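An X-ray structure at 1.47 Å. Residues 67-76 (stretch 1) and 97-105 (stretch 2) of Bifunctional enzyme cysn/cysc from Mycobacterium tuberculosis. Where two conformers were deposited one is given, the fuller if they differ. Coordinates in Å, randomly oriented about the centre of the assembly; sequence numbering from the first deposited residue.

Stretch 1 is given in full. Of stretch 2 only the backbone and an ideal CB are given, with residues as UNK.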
# COMPACT_ATOMS: atom_id res chain seq x y z
N SER A 67 8.36 2.84 -0.95
CA SER A 67 8.54 2.82 -2.39
C SER A 67 7.57 1.88 -3.11
O SER A 67 7.07 2.22 -4.17
CB SER A 67 9.98 2.54 -2.79
OG SER A 67 10.38 1.18 -2.61
N HIS A 68 7.25 0.74 -2.52
CA HIS A 68 6.29 -0.19 -3.09
C HIS A 68 4.85 0.29 -2.95
O HIS A 68 4.05 0.11 -3.87
CB HIS A 68 6.47 -1.57 -2.45
CG HIS A 68 7.68 -2.29 -2.93
ND1 HIS A 68 7.80 -2.83 -4.20
CD2 HIS A 68 8.84 -2.57 -2.30
CE1 HIS A 68 9.00 -3.35 -4.34
NE2 HIS A 68 9.67 -3.18 -3.21
N VAL A 69 4.51 0.94 -1.85
CA VAL A 69 3.17 1.51 -1.71
C VAL A 69 3.00 2.61 -2.73
O VAL A 69 1.97 2.71 -3.37
CB VAL A 69 2.87 1.97 -0.29
CG1 VAL A 69 1.53 2.66 -0.23
CG2 VAL A 69 3.00 0.78 0.66
N ALA A 70 4.03 3.43 -2.91
CA ALA A 70 3.94 4.46 -3.94
C ALA A 70 3.73 3.88 -5.32
O ALA A 70 2.93 4.43 -6.10
CB ALA A 70 5.18 5.31 -3.92
N THR A 71 4.43 2.80 -5.66
CA THR A 71 4.26 2.23 -7.03
C THR A 71 2.90 1.67 -7.16
O THR A 71 2.28 1.80 -8.24
CB THR A 71 5.27 1.14 -7.46
OG1 THR A 71 5.08 -0.02 -6.64
CG2 THR A 71 6.68 1.66 -7.45
N LEU A 72 2.35 1.09 -6.11
CA LEU A 72 0.98 0.56 -6.14
C LEU A 72 -0.04 1.68 -6.36
O LEU A 72 -0.93 1.57 -7.24
CB LEU A 72 0.70 -0.23 -4.86
CG LEU A 72 -0.72 -0.68 -4.57
CD1 LEU A 72 -1.09 -1.59 -5.69
CD2 LEU A 72 -0.86 -1.37 -3.22
N LEU A 73 0.09 2.77 -5.62
CA LEU A 73 -0.84 3.87 -5.77
C LEU A 73 -0.70 4.48 -7.16
O LEU A 73 -1.69 4.90 -7.75
CB LEU A 73 -0.63 4.92 -4.71
CG LEU A 73 -1.01 4.55 -3.28
CD1 LEU A 73 -0.48 5.58 -2.29
CD2 LEU A 73 -2.54 4.40 -3.17
N ALA A 74 0.51 4.60 -7.65
CA ALA A 74 0.71 5.13 -9.01
C ALA A 74 0.10 4.24 -10.04
O ALA A 74 -0.52 4.71 -11.00
CB ALA A 74 2.20 5.31 -9.26
N ASP A 75 0.23 2.96 -9.88
CA ASP A 75 -0.36 2.05 -10.85
C ASP A 75 -1.90 2.16 -10.82
O ASP A 75 -2.53 1.96 -11.88
CB ASP A 75 0.22 0.64 -10.59
CG ASP A 75 -0.20 -0.34 -11.62
OD1 ASP A 75 0.37 -0.27 -12.73
OD2 ASP A 75 -1.10 -1.12 -11.27
N CYS A 76 -2.50 2.52 -9.68
CA CYS A 76 -3.92 2.84 -9.50
C CYS A 76 -4.32 4.27 -10.01
O CYS A 76 -5.43 4.71 -9.78
CB CYS A 76 -4.31 2.72 -8.00
SG CYS A 76 -4.47 1.06 -7.46
N UNK A 97 14.62 2.48 -8.39
CA UNK A 97 14.65 1.19 -9.12
C UNK A 97 13.32 0.47 -8.94
O UNK A 97 12.81 -0.15 -9.90
CB UNK A 97 15.80 0.31 -8.63
N UNK A 98 12.68 0.49 -7.79
CA UNK A 98 11.38 -0.10 -7.62
C UNK A 98 10.42 0.50 -8.65
O UNK A 98 9.58 -0.22 -9.23
CB UNK A 98 10.87 0.11 -6.19
N UNK A 99 10.44 1.80 -8.80
CA UNK A 99 9.55 2.47 -9.75
C UNK A 99 9.91 2.11 -11.18
O UNK A 99 9.00 1.74 -11.95
CB UNK A 99 9.61 3.99 -9.56
N UNK A 100 11.18 2.14 -11.52
CA UNK A 100 11.57 1.84 -12.90
C UNK A 100 11.20 0.40 -13.24
O UNK A 100 10.76 0.15 -14.38
CB UNK A 100 13.07 2.07 -13.11
N UNK A 101 11.42 -0.52 -12.32
CA UNK A 101 11.07 -1.93 -12.58
C UNK A 101 9.57 -2.08 -12.85
O UNK A 101 9.16 -2.99 -13.63
CB UNK A 101 11.48 -2.81 -11.40
N UNK A 102 8.74 -1.25 -12.21
CA UNK A 102 7.29 -1.24 -12.41
C UNK A 102 6.80 -0.42 -13.57
O UNK A 102 5.56 -0.35 -13.81
CB UNK A 102 6.61 -0.73 -11.14
N UNK A 103 7.68 0.27 -14.27
CA UNK A 103 7.21 1.12 -15.30
C UNK A 103 6.65 2.47 -14.92
O UNK A 103 5.98 3.10 -15.71
CB UNK A 103 6.14 0.35 -16.08
N UNK A 104 6.96 2.93 -13.71
CA UNK A 104 6.34 4.14 -13.18
C UNK A 104 7.35 5.29 -13.15
O UNK A 104 8.44 5.11 -12.59
CB UNK A 104 5.78 3.88 -11.78
N UNK A 105 6.99 6.45 -13.68
CA UNK A 105 7.83 7.65 -13.62
C UNK A 105 8.12 8.04 -12.17
O UNK A 105 7.25 8.00 -11.30
CB UNK A 105 7.16 8.81 -14.35

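The two helices run in roughly the same direction, their axes 32° apart and 9.3 Å at closest approach.

Position 97 lies in a helix, with nothing of stretch 1 within 5.5 Å of its ideal CB. The contact therefore sets no limit on shape, and a long polar or charged side chain would do as well as a short one. The residue is Lys-97, whose NZ lies 3.4 Å from OD1 of the residue at position 101, one helical turn on, in a salt bridge with a weak hydrogen bond.

Position 98 points its CA-to-CB bond toward stretch 1. Its ideal CB is 3.8 Å from Ser-67 OG, 4.4 Å from His-68 CE1 and 4.6 Å from Thr-71 CG2, a setting of one hydroxyl, one imidazole ring and one methyl. A compact, branched apolar residue would suit it; alanine would fit but reach less. Val-98 is found here. Its CG1 lies over one face of the His-68 ring, 3.8 Å from the centroid in a CH-pi contact, and 3.6 Å from Thr-71 CG2, while CG2 comes within 3.5 Å of Ser-67 OG.

At position 99 CA-to-CB points sideways, and the ideal CB is 4.3 Å from Thr-71 CG2. A side chain long enough to turn back could reach the methyls of Thr-71 and Ala-70; a flat ring or a flexible apolar chain would be plausible. The residue is His-99, with chi1 near -78°, whose ring end comes nearer to stretch 1 than its CB direction suggests. Thr-71 CG2 sits almost on the ring normal, 3.4 Å from the centroid, a close CH-pi contact. Ala-70 CB lies at the ring edge, 3.7 Å from His-99 NE2, a nitrogen that is hydrogen-bonded elsewhere in the structure.

Positions 100 and 101 find nothing of stretch 1 near their ideal CB atoms, so small or polar helix-compatible residues would serve. They are Ala-100, pointing away, and Asp-101, the partner of Lys-97.

Position 102 points toward stretch 1, with its ideal CB 4.3 Å from Thr-71 CB. Something small is sufficient to touch the helix, and Ala-102 does so with its methyl, 4.4 Å from Thr-71 CB.

Position 103 has positive phi, 79°, where a CB would be jammed against the preceding carbonyl O. This alone calls for glycine, and Gly-103 allows the Schellman turn that ends the helix, in which the N of position 104 bonds back to His-99 O at 2.9 Å.

Position 104 adopts extended angles and points toward stretch 1, its ideal CB 4.6 Å from Ala-74 CB and 4.9 Å from Thr-71 CG2. Methyl groups invite a larger aliphatic side chain; leucine, valine or isoleucine could answer. Ile-104 packs CG2 3.6 Å from Ala-74 CB, while CD1 reaches 4.2 Å from Asp-75 N.

Position 105 points sideways with no neighbour in stretch 1, leaving polar residues free to extend; it is Asp-105.

Stretch 2, residues 97-105: KVHADAGID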
# COMPACT_ATOMS: atom_id res chain seq x y z
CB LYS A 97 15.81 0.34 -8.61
CG LYS A 97 15.80 -1.03 -9.24
CD LYS A 97 17.05 -1.75 -8.82
CE LYS A 97 16.95 -3.23 -9.21
NZ LYS A 97 16.76 -3.30 -10.67
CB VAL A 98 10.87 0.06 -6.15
CG1 VAL A 98 9.40 -0.25 -6.03
CG2 VAL A 98 11.66 -0.85 -5.21
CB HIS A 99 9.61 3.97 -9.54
CG HIS A 99 8.81 4.41 -8.35
ND1 HIS A 99 9.22 4.18 -7.06
CD2 HIS A 99 7.60 4.99 -8.26
CE1 HIS A 99 8.30 4.64 -6.22
NE2 HIS A 99 7.29 5.11 -6.93
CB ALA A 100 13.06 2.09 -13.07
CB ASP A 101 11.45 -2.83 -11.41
CG ASP A 101 12.94 -3.06 -11.23
OD1 ASP A 101 13.73 -2.80 -12.12
OD2 ASP A 101 13.28 -3.55 -10.12
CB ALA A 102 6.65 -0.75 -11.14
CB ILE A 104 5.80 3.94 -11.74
CG1 ILE A 104 4.73 2.84 -11.75
CG2 ILE A 104 5.21 5.21 -11.15
CD1 ILE A 104 3.50 3.12 -12.58
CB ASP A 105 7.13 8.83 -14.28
CG ASP A 105 7.12 8.78 -15.79
OD1 ASP A 105 7.70 7.88 -16.43
OD2 ASP A 105 6.51 9.72 -16.32
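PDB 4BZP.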